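Local coordinates for protein putative dehydrogenase (Pseudarthrobacter phenanthrenivorans, PDB 6A3F) that catalyses the NAD(+)-dependent oxidation of the anhydrosugar levoglucosan to 3-dehydrolevoglucosan, working as a homotetramer, at residues V26-G31 and V96-T101; D84-I89 and A110-E115; F151-T156 and F308-R313; I210-I215 and L388-I393; D265-T270 and S281-R286. One frame throughout, in Å; residues are numbered along the deposited sequence.

In the fold
Contacts 1 and 2 belong to the nucleotide-binding Rossmann domain: the first is a buried pair of parallel strands, the second a partly buried helix pair lying against one face of them, with Ile29 and Val97 packing on helix 85-89 and Ile99 on helix 106-115. Contacts 4 and 5 share the substrate-binding half, where Ala211 and Val214 of the helix rest on Val268, Val282 and Ala284 of an antiparallel hairpin. Contact 3 is buried near the centre of the chain and touches contact 4 through Phe151, Tyr153 and His213. Backbone hydrogen bonds dominate contacts 1 and 5; contacts 2, 3 and 4 have none across them and rely on methyl or aromatic packing.

Contact 1. Residues V26-G31 and V96-T101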
# COMPACT_ATOMS: atom_id res chain seq x y z
N VAL B 26 8.73 30.79 28.55
CA VAL B 26 7.75 29.71 28.67
C VAL B 26 7.92 29.00 30.00
O VAL B 26 9.04 28.59 30.35
CB VAL B 26 7.91 28.67 27.54
CG1 VAL B 26 6.94 27.51 27.70
CG2 VAL B 26 7.77 29.32 26.17
N GLY B 27 6.78 28.82 30.67
CA GLY B 27 6.64 27.89 31.75
C GLY B 27 5.87 26.65 31.33
O GLY B 27 4.71 26.76 30.96
N LEU B 28 6.52 25.49 31.34
CA LEU B 28 5.88 24.19 31.05
C LEU B 28 5.47 23.54 32.37
O LEU B 28 6.28 23.37 33.26
CB LEU B 28 6.91 23.34 30.30
CG LEU B 28 6.55 21.89 30.01
CD1 LEU B 28 5.32 21.81 29.14
CD2 LEU B 28 7.70 21.16 29.34
N ILE B 29 4.21 23.16 32.47
CA ILE B 29 3.70 22.48 33.66
C ILE B 29 3.40 21.04 33.27
O ILE B 29 2.50 20.81 32.44
CB ILE B 29 2.45 23.21 34.20
CG1 ILE B 29 2.77 24.68 34.51
CG2 ILE B 29 1.85 22.48 35.39
CD1 ILE B 29 1.55 25.52 34.82
N GLY B 30 4.20 20.11 33.82
CA GLY B 30 3.98 18.67 33.67
C GLY B 30 4.46 18.17 32.30
O GLY B 30 5.50 18.56 31.85
N GLY B 31 3.69 17.31 31.66
CA GLY B 31 4.06 16.85 30.33
C GLY B 31 4.46 15.39 30.29
O GLY B 31 4.47 14.82 29.21
N VAL B 96 4.32 32.91 28.74
CA VAL B 96 3.57 31.80 28.15
C VAL B 96 3.50 30.64 29.14
O VAL B 96 4.53 30.20 29.66
CB VAL B 96 4.23 31.33 26.83
CG1 VAL B 96 3.52 30.12 26.28
CG2 VAL B 96 4.28 32.44 25.78
N VAL B 97 2.30 30.12 29.34
CA VAL B 97 2.12 28.92 30.12
C VAL B 97 1.67 27.76 29.21
O VAL B 97 0.69 27.89 28.47
CB VAL B 97 1.09 29.18 31.22
CG1 VAL B 97 0.78 27.93 32.02
CG2 VAL B 97 1.59 30.30 32.12
N ASP B 98 2.47 26.70 29.27
CA ASP B 98 2.22 25.43 28.57
C ASP B 98 1.69 24.42 29.58
O ASP B 98 2.43 23.95 30.44
CB ASP B 98 3.51 24.90 27.91
CG ASP B 98 3.28 23.69 27.00
OD1 ASP B 98 2.30 22.95 27.24
OD2 ASP B 98 4.10 23.49 26.05
N ILE B 99 0.39 24.11 29.44
CA ILE B 99 -0.30 23.20 30.35
C ILE B 99 -0.34 21.80 29.72
O ILE B 99 -1.13 21.53 28.79
CB ILE B 99 -1.71 23.69 30.70
CG1 ILE B 99 -1.78 25.16 31.11
CG2 ILE B 99 -2.30 22.76 31.78
CD1 ILE B 99 -3.18 25.63 31.34
N ALA B 100 0.46 20.88 30.28
CA ALA B 100 0.57 19.55 29.76
C ALA B 100 0.29 18.53 30.87
O ALA B 100 0.83 17.46 30.88
CB ALA B 100 1.93 19.36 29.17
N THR B 101 -0.57 18.88 31.81
CA THR B 101 -0.98 17.93 32.84
C THR B 101 -2.13 17.05 32.32
O THR B 101 -2.81 17.38 31.31
CB THR B 101 -1.51 18.69 34.07
OG1 THR B 101 -2.73 19.33 33.70
CG2 THR B 101 -0.58 19.76 34.62
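Val26 to Gly30 pair in parallel with Val96 to Ala100, the two strand axes 4.7 Å apart at their closest and 17° from exactly parallel. Backbone bonds run alternately across the gap: Gly27 N gives to Val96 O at 2.8 Å, Asp98 N to Gly27 O, Ile29 N to Asp98 O, and Ala100 N to Ile29 O at 3.0 Å.

On the face that carries Val26, Leu28, Val96 and Asp98, Leu28 and Asp98 lie side by side. The Leu28 CG stands opposite its own backbone N (chi1 174°), and CD1 rests on the carboxylate, 3.5 Å from Asp98 CG and about equally far from both oxygens. The buried Asp98 OD2 is bonded by Tyr42 and His38, which fix the group on its polar side. On the other face Ile29 spans two neighbours: its CD1 meets Val97 CG1 at 3.8 Å, while its CG2 meets Thr101 CG2 at 3.7 Å. Where the strands end, packing is tight, with Ala100 CB only 3.5 Å from Gly31 CA. Gly30 has a positive phi (78°), consistent with the first glycine of a Rossmann GxGxxG turn, and Thr101, beside it, binds NADH.

The pair is central in the six-stranded sheet. Strand 55-62 bonds to the outer side of 23-30, and strand 119-122 flanks 96-100. Helix 35-48 packs on the Leu28 face, where helix 355-371 also touches Val26 and Val96, and helix 106-115 packs on the Ile29 face.

Contact 2. Residues D84-I89 and A110-E115; sequences DWRSII and AIAAAE
Trp85, Arg86 and Ile89 converge on Ala112 CB, each presenting a different part. The indole comes edge-on, with CZ3 of Trp85 4.1 Å from Ala112 CB and the methyl near the ring plane. Arg86 reaches the same methyl with its tip, NH2 standing 3.8 Å from Ala112 CB at an oblique angle to the guanidinium plane. Ile89 adds a branch from the next turn of its helix: CG2 lies 4.0 Å from Ala112 CB and closer still, 3.5 Å, to the Ala112 carbonyl O.

Trp85 and Arg86 also support one another. Arg86 CG sits 3.7 Å above one face of the Trp85 ring, toward its rim, and the chain then bends at chi3 (67°) and turns the guanidinium so that a face looks onto Trp85 CZ3. In the Rossmann domain helices 85-89 and 106-115 lie on the same side of the parallel sheet, and the short segments run roughly alongside each other, 24° apart with axes 10.0 Å from each other at their closest. Helix 106-115 follows strand 96-100, so the pair brackets that strand in the chain.

Toward the sheet, Ile89 CD1 meets Ala113 CB at 4.0 Å; its chi2 of -17° is a nearly eclipsed, probably strained setting that brings this methyl against both Ala113 and Val97 of the adjacent strand. Asp84 caps the first helix, its OD1 taking a weak bond from Arg86 N, and its carbonyl O accepts from both the N and OG of Ser87, whose hydroxyl also bonds Thr82.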
# COMPACT_ATOMS: atom_id res chain seq x y z
N ASP B 84 5.75 24.02 42.40
CA ASP B 84 4.57 24.82 42.64
C ASP B 84 4.22 25.58 41.38
O ASP B 84 4.82 26.59 41.05
CB ASP B 84 4.85 25.81 43.78
CG ASP B 84 3.66 26.69 44.07
OD1 ASP B 84 2.50 26.31 43.76
OD2 ASP B 84 3.91 27.79 44.62
N TRP B 85 3.21 25.10 40.70
CA TRP B 85 2.80 25.71 39.44
C TRP B 85 2.29 27.13 39.65
O TRP B 85 2.48 28.00 38.79
CB TRP B 85 1.79 24.81 38.71
CG TRP B 85 0.44 24.61 39.35
CD1 TRP B 85 0.02 23.46 39.95
CD2 TRP B 85 -0.68 25.51 39.39
NE1 TRP B 85 -1.27 23.59 40.37
CE2 TRP B 85 -1.73 24.84 40.06
CE3 TRP B 85 -0.93 26.81 38.93
CZ2 TRP B 85 -2.97 25.43 40.30
CZ3 TRP B 85 -2.16 27.40 39.15
CH2 TRP B 85 -3.17 26.71 39.85
N ARG B 86 1.68 27.44 40.81
CA ARG B 86 1.20 28.80 41.05
C ARG B 86 2.36 29.80 40.94
O ARG B 86 2.13 30.93 40.53
CB ARG B 86 0.52 28.95 42.42
CG ARG B 86 -0.72 28.07 42.60
CD ARG B 86 -1.76 28.66 43.53
NE ARG B 86 -2.37 29.87 42.98
CZ ARG B 86 -3.55 29.92 42.36
NH1 ARG B 86 -4.36 28.87 42.37
NH2 ARG B 86 -3.91 31.01 41.70
N SER B 87 3.58 29.40 41.31
CA SER B 87 4.75 30.31 41.29
C SER B 87 5.07 30.77 39.87
O SER B 87 5.64 31.87 39.65
CB SER B 87 5.96 29.67 41.92
OG SER B 87 6.46 28.63 41.11
N ILE B 88 4.73 29.91 38.92
CA ILE B 88 4.89 30.24 37.51
C ILE B 88 3.82 31.26 37.12
O ILE B 88 4.16 32.28 36.52
CB ILE B 88 4.83 28.98 36.61
CG1 ILE B 88 6.00 28.04 36.85
CG2 ILE B 88 4.76 29.42 35.16
CD1 ILE B 88 5.90 26.68 36.17
N ILE B 89 2.56 30.97 37.45
CA ILE B 89 1.42 31.85 37.16
C ILE B 89 1.71 33.24 37.78
O ILE B 89 1.39 34.25 37.17
CB ILE B 89 0.09 31.23 37.70
CG1 ILE B 89 -0.36 29.93 37.01
CG2 ILE B 89 -1.04 32.26 37.72
CD1 ILE B 89 0.28 29.60 35.68
N ALA B 110 -5.44 27.00 33.91
CA ALA B 110 -5.64 27.89 32.81
C ALA B 110 -6.35 29.17 33.28
O ALA B 110 -6.01 30.27 32.83
CB ALA B 110 -6.47 27.23 31.74
N ILE B 111 -7.33 29.01 34.16
CA ILE B 111 -8.09 30.17 34.59
C ILE B 111 -7.18 31.12 35.39
O ILE B 111 -7.25 32.31 35.18
CB ILE B 111 -9.35 29.74 35.36
CG1 ILE B 111 -10.34 29.08 34.39
CG2 ILE B 111 -9.97 30.92 36.11
CD1 ILE B 111 -11.38 28.22 35.05
N ALA B 112 -6.31 30.55 36.23
CA ALA B 112 -5.32 31.31 36.98
C ALA B 112 -4.34 32.02 36.03
O ALA B 112 -4.05 33.23 36.21
CB ALA B 112 -4.62 30.41 37.97
N ALA B 113 -3.83 31.30 35.02
CA ALA B 113 -2.98 31.92 33.98
C ALA B 113 -3.73 33.02 33.20
O ALA B 113 -3.16 34.06 32.90
CB ALA B 113 -2.50 30.84 33.03
N ALA B 114 -4.97 32.78 32.82
CA ALA B 114 -5.75 33.81 32.11
C ALA B 114 -5.85 35.09 32.99
O ALA B 114 -5.67 36.20 32.50
CB ALA B 114 -7.12 33.29 31.77
N GLU B 115 -6.08 34.90 34.27
CA GLU B 115 -6.28 36.08 35.17
C GLU B 115 -4.93 36.79 35.37
O GLU B 115 -4.91 37.97 35.61
CB GLU B 115 -6.95 35.63 36.48
CG GLU B 115 -8.45 35.40 36.36
CD GLU B 115 -9.04 34.68 37.56
OE1 GLU B 115 -8.29 34.43 38.53
OE2 GLU B 115 -10.26 34.37 37.55

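Contact 3. Residues F151-T156 and F308-R313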
# COMPACT_ATOMS: atom_id res chain seq x y z
N PHE B 151 -4.46 20.38 19.54
CA PHE B 151 -4.87 19.42 18.48
C PHE B 151 -3.78 19.48 17.37
O PHE B 151 -3.97 20.00 16.25
CB PHE B 151 -6.29 19.71 17.99
CG PHE B 151 -7.38 19.40 18.97
CD1 PHE B 151 -7.48 18.15 19.57
CD2 PHE B 151 -8.29 20.39 19.35
CE1 PHE B 151 -8.48 17.87 20.48
CE2 PHE B 151 -9.30 20.11 20.27
CZ PHE B 151 -9.37 18.86 20.84
N ASN B 152 -2.61 18.99 17.72
CA ASN B 152 -1.40 19.18 16.95
C ASN B 152 -1.49 18.46 15.59
O ASN B 152 -0.81 18.88 14.62
CB ASN B 152 -0.18 18.74 17.74
CG ASN B 152 -0.23 17.26 18.03
OD1 ASN B 152 -1.09 16.86 18.81
ND2 ASN B 152 0.60 16.47 17.34
N TYR B 153 -2.30 17.39 15.50
CA TYR B 153 -2.32 16.58 14.31
C TYR B 153 -2.94 17.33 13.15
O TYR B 153 -2.64 16.99 12.00
CB TYR B 153 -3.03 15.26 14.52
CG TYR B 153 -2.32 14.29 15.42
CD1 TYR B 153 -1.09 13.75 15.06
CD2 TYR B 153 -2.85 13.97 16.67
CE1 TYR B 153 -0.44 12.86 15.89
CE2 TYR B 153 -2.20 13.09 17.51
CZ TYR B 153 -1.01 12.50 17.11
OH TYR B 153 -0.35 11.61 17.91
N ARG B 154 -3.72 18.39 13.39
CA ARG B 154 -4.24 19.13 12.23
C ARG B 154 -3.12 19.94 11.54
O ARG B 154 -3.37 20.42 10.42
CB ARG B 154 -5.42 20.01 12.64
CG ARG B 154 -5.04 21.28 13.38
CD ARG B 154 -5.88 22.52 13.07
NE ARG B 154 -7.23 22.48 13.65
CZ ARG B 154 -8.06 23.52 13.69
NH1 ARG B 154 -7.68 24.68 13.18
NH2 ARG B 154 -9.28 23.40 14.19
N ARG B 155 -1.94 20.10 12.15
CA ARG B 155 -0.84 20.79 11.57
C ARG B 155 0.15 19.79 10.94
O ARG B 155 1.26 20.16 10.59
CB ARG B 155 -0.17 21.72 12.60
CG ARG B 155 -0.92 23.04 12.75
CD ARG B 155 -0.47 23.93 13.88
NE ARG B 155 -0.97 25.29 13.66
CZ ARG B 155 -2.18 25.75 13.97
NH1 ARG B 155 -3.09 24.97 14.55
NH2 ARG B 155 -2.47 27.02 13.69
N THR B 156 -0.22 18.52 10.79
CA THR B 156 0.46 17.65 9.84
C THR B 156 0.33 18.29 8.45
O THR B 156 -0.78 18.60 8.03
CB THR B 156 -0.14 16.24 9.80
OG1 THR B 156 -0.26 15.62 11.09
CG2 THR B 156 0.66 15.30 8.91
N PHE B 308 -6.51 10.21 4.19
CA PHE B 308 -5.31 10.47 4.96
C PHE B 308 -5.15 9.35 5.99
O PHE B 308 -6.16 8.85 6.49
CB PHE B 308 -5.39 11.80 5.71
CG PHE B 308 -4.27 12.06 6.70
CD1 PHE B 308 -2.98 12.33 6.26
CD2 PHE B 308 -4.51 12.10 8.06
CE1 PHE B 308 -1.95 12.55 7.15
CE2 PHE B 308 -3.48 12.37 8.95
CZ PHE B 308 -2.21 12.61 8.50
N ASN B 309 -3.90 9.01 6.28
CA ASN B 309 -3.49 8.00 7.28
C ASN B 309 -2.22 8.51 7.98
O ASN B 309 -1.14 8.55 7.39
CB ASN B 309 -3.27 6.63 6.64
CG ASN B 309 -2.54 5.62 7.52
OD1 ASN B 309 -2.51 5.79 8.74
ND2 ASN B 309 -2.09 4.50 6.92
N TYR B 310 -2.37 8.91 9.25
CA TYR B 310 -1.26 9.45 10.02
C TYR B 310 -0.12 8.42 10.20
O TYR B 310 1.03 8.81 10.38
CB TYR B 310 -1.70 9.98 11.40
CG TYR B 310 -0.55 10.62 12.11
CD1 TYR B 310 -0.24 11.95 11.90
CD2 TYR B 310 0.25 9.90 12.98
CE1 TYR B 310 0.86 12.55 12.50
CE2 TYR B 310 1.40 10.45 13.52
CZ TYR B 310 1.68 11.79 13.31
OH TYR B 310 2.75 12.35 13.90
N GLU B 311 -0.38 7.13 10.17
CA GLU B 311 0.74 6.16 10.24
C GLU B 311 1.68 6.32 9.02
O GLU B 311 2.85 5.86 9.07
CB GLU B 311 0.23 4.73 10.33
CG GLU B 311 -0.52 4.49 11.64
CD GLU B 311 -0.82 3.04 12.02
OE1 GLU B 311 -1.01 2.23 11.10
OE2 GLU B 311 -0.82 2.72 13.26
N ARG B 312 1.15 6.91 7.94
CA ARG B 312 1.91 7.32 6.75
C ARG B 312 1.72 8.83 6.51
O ARG B 312 1.24 9.29 5.43
CB ARG B 312 1.42 6.48 5.58
CG ARG B 312 1.84 5.02 5.60
CD ARG B 312 1.18 4.22 4.50
NE ARG B 312 1.66 2.84 4.62
CZ ARG B 312 1.18 1.84 3.90
NH1 ARG B 312 0.07 2.03 3.20
NH2 ARG B 312 1.78 0.65 3.89
N ARG B 313 2.11 9.60 7.49
CA ARG B 313 1.70 11.02 7.57
C ARG B 313 2.31 11.90 6.46
O ARG B 313 1.76 12.97 6.22
CB ARG B 313 2.08 11.64 8.92
CG ARG B 313 3.56 11.86 9.17
CD ARG B 313 3.90 11.85 10.63
NE ARG B 313 3.71 10.50 11.13
CZ ARG B 313 4.49 9.48 10.79
NH1 ARG B 313 5.74 9.70 10.40
NH2 ARG B 313 4.03 8.23 10.95
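Tyr153 and Tyr310 form a T-shaped aromatic pair that ties the loop after the last Rossmann strand to the turn that follows strand 304-309 of the large mixed sheet. Their ring centroids are 4.7 Å apart and the planes stand at 74°, with Tyr153 giving its edge and Tyr310 its face.

Tyr310 is the side chain to follow. From CB, which points toward the loop, CG leaves opposite the backbone N (chi1 -175°) and carries the ring across to Tyr153 and Thr156. CD1 is the first ring atom to meet them, touching Tyr153 CD1 and Thr156 OG1. Tyr310 CE1 comes closest, 3.4 Å from Tyr153 CD1, and has Thr156 OG1 at 3.6 Å, near the ring plane. Tyr310 CZ then rests on Tyr153 CE1 at 3.5 Å. At the tip, OH passes the edge of the Tyr153 ring and bonds to the carbonyl of Leu351 of the second subunit, so this buried pair also reaches the assembly interface. Arg313 forms a salt bridge to Asp314 of that subunit.

Within the loop, Tyr153 O accepts from both the N and the hydroxyl of Thr156. Tyr153 binds levoglucosan; its OH bonds Asn293, and its ring also meets His213 edge-to-face. Thr156 turns its methyl to the second segment, with CG2 3.9 Å from Arg313 CB and 4.0 Å from Phe308 CZ. On the face of Tyr310 opposite Tyr153, Arg313 NE sits 3.2 Å above the ring plane, toward its rim.

Contact 4. Residues I210-I215 and L388-I393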
# COMPACT_ATOMS: atom_id res chain seq x y z
N ILE B 210 -8.75 10.40 22.17
CA ILE B 210 -8.36 10.22 20.75
C ILE B 210 -9.49 10.63 19.81
O ILE B 210 -9.21 11.20 18.75
CB ILE B 210 -7.80 8.82 20.46
CG1 ILE B 210 -8.71 7.69 20.94
CG2 ILE B 210 -6.38 8.72 21.00
CD1 ILE B 210 -8.27 6.28 20.53
N ALA B 211 -10.75 10.43 20.15
CA ALA B 211 -11.75 10.92 19.20
C ALA B 211 -11.71 12.44 19.05
O ALA B 211 -12.04 12.94 17.97
CB ALA B 211 -13.12 10.44 19.60
N THR B 212 -11.34 13.19 20.10
CA THR B 212 -11.30 14.65 20.00
C THR B 212 -10.33 15.09 18.89
O THR B 212 -10.58 16.12 18.26
CB THR B 212 -10.95 15.28 21.35
OG1 THR B 212 -9.73 14.65 21.76
CG2 THR B 212 -12.02 15.07 22.42
N HIS B 213 -9.23 14.36 18.68
CA HIS B 213 -8.30 14.70 17.57
C HIS B 213 -9.04 14.63 16.22
O HIS B 213 -8.88 15.50 15.32
CB HIS B 213 -7.08 13.77 17.59
CG HIS B 213 -6.10 14.03 18.67
ND1 HIS B 213 -5.47 15.21 18.78
CD2 HIS B 213 -5.59 13.22 19.65
CE1 HIS B 213 -4.63 15.15 19.81
NE2 HIS B 213 -4.68 13.94 20.36
N VAL B 214 -9.85 13.59 16.06
CA VAL B 214 -10.60 13.37 14.83
C VAL B 214 -11.71 14.41 14.70
O VAL B 214 -11.98 14.90 13.60
CB VAL B 214 -11.16 11.94 14.73
CG1 VAL B 214 -11.92 11.72 13.42
CG2 VAL B 214 -10.01 10.95 14.85
N ILE B 215 -12.40 14.71 15.81
CA ILE B 215 -13.46 15.73 15.80
C ILE B 215 -12.89 17.09 15.40
O ILE B 215 -13.50 17.77 14.56
CB ILE B 215 -14.18 15.77 17.18
CG1 ILE B 215 -14.95 14.46 17.38
CG2 ILE B 215 -15.07 16.97 17.32
CD1 ILE B 215 -15.38 14.25 18.80
N LEU B 388 -18.30 20.31 23.97
CA LEU B 388 -19.78 20.33 23.80
C LEU B 388 -20.18 19.17 22.90
O LEU B 388 -21.19 18.51 23.16
CB LEU B 388 -20.27 21.66 23.21
CG LEU B 388 -20.22 22.88 24.13
CD1 LEU B 388 -20.59 24.14 23.37
CD2 LEU B 388 -21.14 22.71 25.34
N ILE B 389 -19.34 18.86 21.90
CA ILE B 389 -19.63 17.72 21.04
C ILE B 389 -19.51 16.44 21.85
O ILE B 389 -20.36 15.59 21.73
CB ILE B 389 -18.69 17.68 19.82
CG1 ILE B 389 -19.05 18.79 18.82
CG2 ILE B 389 -18.73 16.31 19.21
CD1 ILE B 389 -17.89 19.15 17.91
N ASP B 390 -18.45 16.35 22.67
CA ASP B 390 -18.26 15.17 23.53
C ASP B 390 -19.45 14.97 24.47
O ASP B 390 -19.94 13.85 24.66
CB ASP B 390 -17.01 15.31 24.37
CG ASP B 390 -15.71 15.03 23.60
OD1 ASP B 390 -15.78 14.92 22.36
OD2 ASP B 390 -14.64 14.90 24.29
N ASP B 391 -19.91 16.05 25.09
CA ASP B 391 -21.07 15.91 26.02
C ASP B 391 -22.31 15.40 25.29
O ASP B 391 -23.05 14.57 25.83
CB ASP B 391 -21.38 17.24 26.69
CG ASP B 391 -20.40 17.56 27.82
OD1 ASP B 391 -19.63 16.67 28.24
OD2 ASP B 391 -20.46 18.68 28.27
N ALA B 392 -22.50 15.85 24.05
CA ALA B 392 -23.62 15.42 23.22
C ALA B 392 -23.49 13.94 22.85
O ALA B 392 -24.48 13.21 22.83
CB ALA B 392 -23.75 16.30 22.01
N ILE B 393 -22.29 13.48 22.60
CA ILE B 393 -22.07 12.09 22.25
C ILE B 393 -22.42 11.19 23.44
O ILE B 393 -23.08 10.17 23.30
CB ILE B 393 -20.60 11.93 21.76
CG1 ILE B 393 -20.46 12.52 20.35
CG2 ILE B 393 -20.20 10.49 21.87
CD1 ILE B 393 -19.03 12.54 19.82
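Thr212 is the first residue along helix 206-221 here to touch helix 380-399, and it does so with its methyl. CG2 of Thr212 is pressed to 3.2 Å from Asp390 OD2, the two side chains crossing at about a right angle. Its hydroxyl takes no part in this: OG1 stands between the backbone N and the carbonyl carbon (chi1 54°), from where it bonds to the carbonyl of Gly208 one turn back in its own helix. The buried acid is thus met by a methyl instead of a hydroxyl.

His213, next in sequence, lies on the side of the helix turned from 388-393; it binds levoglucosan. Two residues on, Ile215 points toward the second helix and carries most of the apolar contact. It slides past Ile389 in the opposite direction, CG2 of Ile215 reaching CD1 of Ile389 at 3.6 Å. The longer branch goes forward to three partners: Ile215 CD1 is 3.6 Å from Asp390 OD1, 4.0 Å from Ile389 CG2 and 4.2 Å from Ile393 CD1. No hydrogen bond passes between the segments, whose axes cross at 119° and approach to 11.2 Å.

One helix therefore brings a sugar-binding histidine to the active site while its other side is buried against a later helix. Phe225 of strand 225-233 fills in beside both Ile215 and Ile389, Leu207 touches Asp390 and Ile393, and the sheet lies beyond, with strand 279-285 under Ala211 and Val214.

Contact 5. Residues D265-T270 and S281-R286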
# COMPACT_ATOMS: atom_id res chain seq x y z
N ASP B 265 -15.22 4.68 28.37
CA ASP B 265 -15.34 4.01 27.11
C ASP B 265 -13.94 3.62 26.58
O ASP B 265 -13.03 4.44 26.66
CB ASP B 265 -16.03 5.00 26.14
CG ASP B 265 -15.25 6.29 25.94
OD1 ASP B 265 -15.20 7.12 26.86
OD2 ASP B 265 -14.67 6.52 24.84
N ASP B 266 -13.82 2.40 26.07
CA ASP B 266 -12.68 1.93 25.26
C ASP B 266 -12.86 2.29 23.77
O ASP B 266 -11.88 2.34 23.00
CB ASP B 266 -12.52 0.42 25.35
CG ASP B 266 -11.92 -0.04 26.70
OD1 ASP B 266 -11.13 0.71 27.34
OD2 ASP B 266 -12.31 -1.19 27.06
N GLU B 267 -14.10 2.61 23.40
CA GLU B 267 -14.47 2.73 21.99
C GLU B 267 -15.72 3.61 21.87
O GLU B 267 -16.64 3.49 22.71
CB GLU B 267 -14.73 1.36 21.39
CG GLU B 267 -15.06 1.40 19.90
CD GLU B 267 -14.93 0.06 19.18
OE1 GLU B 267 -14.12 -0.74 19.61
OE2 GLU B 267 -15.66 -0.19 18.19
N VAL B 268 -15.70 4.49 20.84
CA VAL B 268 -16.81 5.32 20.54
C VAL B 268 -17.07 5.23 19.03
O VAL B 268 -16.14 5.29 18.24
CB VAL B 268 -16.60 6.78 20.98
CG1 VAL B 268 -15.34 7.41 20.41
CG2 VAL B 268 -17.81 7.64 20.66
N MET B 269 -18.32 5.04 18.63
CA MET B 269 -18.68 5.39 17.26
C MET B 269 -19.86 6.35 17.28
O MET B 269 -20.76 6.25 18.13
CB MET B 269 -18.98 4.15 16.41
CG MET B 269 -20.24 3.40 16.72
SD MET B 269 -20.53 1.89 15.70
CE MET B 269 -21.71 1.05 16.75
N THR B 270 -19.84 7.31 16.36
CA THR B 270 -20.92 8.28 16.30
C THR B 270 -21.20 8.61 14.84
O THR B 270 -20.22 8.84 14.08
CB THR B 270 -20.60 9.52 17.13
OG1 THR B 270 -21.78 10.34 17.16
CG2 THR B 270 -19.43 10.33 16.61
N SER B 281 -19.22 10.22 10.07
CA SER B 281 -19.10 9.31 11.20
C SER B 281 -17.64 9.33 11.68
O SER B 281 -16.75 9.64 10.89
CB SER B 281 -19.60 7.91 10.90
OG SER B 281 -18.76 7.16 10.04
N VAL B 282 -17.48 9.19 13.00
CA VAL B 282 -16.19 9.13 13.70
C VAL B 282 -16.17 7.85 14.56
O VAL B 282 -17.17 7.51 15.23
CB VAL B 282 -15.93 10.39 14.54
CG1 VAL B 282 -14.82 10.15 15.56
CG2 VAL B 282 -15.63 11.60 13.69
N GLU B 283 -15.07 7.11 14.49
CA GLU B 283 -14.91 5.91 15.30
C GLU B 283 -13.53 5.98 15.92
O GLU B 283 -12.53 6.24 15.18
CB GLU B 283 -15.06 4.63 14.48
CG GLU B 283 -14.89 3.34 15.23
CD GLU B 283 -15.25 2.12 14.40
OE1 GLU B 283 -16.18 2.21 13.49
OE2 GLU B 283 -14.59 1.08 14.63
N ALA B 284 -13.45 5.69 17.21
CA ALA B 284 -12.13 5.63 17.88
C ALA B 284 -12.13 4.44 18.84
O ALA B 284 -13.18 4.11 19.42
CB ALA B 284 -11.78 6.95 18.53
N THR B 285 -10.97 3.79 19.00
CA THR B 285 -10.84 2.66 19.90
C THR B 285 -9.40 2.55 20.40
O THR B 285 -8.43 2.94 19.72
CB THR B 285 -11.31 1.36 19.22
OG1 THR B 285 -11.45 0.36 20.22
CG2 THR B 285 -10.37 0.89 18.13
N ARG B 286 -9.28 1.95 21.59
CA ARG B 286 -8.04 1.51 22.17
C ARG B 286 -7.86 -0.01 21.99
O ARG B 286 -6.85 -0.56 22.48
CB ARG B 286 -8.05 1.88 23.65
CG ARG B 286 -8.01 3.36 23.93
CD ARG B 286 -8.06 3.71 25.42
NE ARG B 286 -7.77 5.11 25.61
CZ ARG B 286 -8.00 5.80 26.72
NH1 ARG B 286 -8.71 5.28 27.71
NH2 ARG B 286 -7.50 7.02 26.85
O HOH W 1 -10.79 3.21 27.80
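Strands 267-274 and 279-285 form a beta hairpin inside the large mixed sheet of the substrate-binding domain. Val268 and Ala284, then Thr270 and Val282, are hydrogen-bonded antiparallel pairs, bound both ways at 2.9 to 3.0 Å between N and O. Arg286 N extends the ladder to Asp266 O.

On the face of Glu267, Met269, Glu283 and Thr285, the Thr285 hydroxyl donates to Glu267 OE1 at 3.0 Å from above the carboxylate plane. Glu267 OE2 comes within 3.9 Å of Glu283 OE2, the carboxylate planes nearly parallel (8°). Arg178 bridges to Glu283, while Trp235 NE1 of the same chain bonds Glu267 OE1 and Ser176 of the third subunit bonds OE2, which would ease the repulsion. Val268 CG1 rests on Ala284 CB at 4.1 Å on the other face, toward helix 206-221.

Beyond the last pair, a water donates to Asp265 O (2.8 Å) and Asp266 OD1 (2.6 Å) and accepts from Arg286 NH1 (2.9 Å). The extended Arg286 carries its guanidinium on to Asp209, a levoglucosan-binding residue. Asp266 and Glu267 together face Ser233 on the adjoining strand, the arrangement of a classic beta bulge.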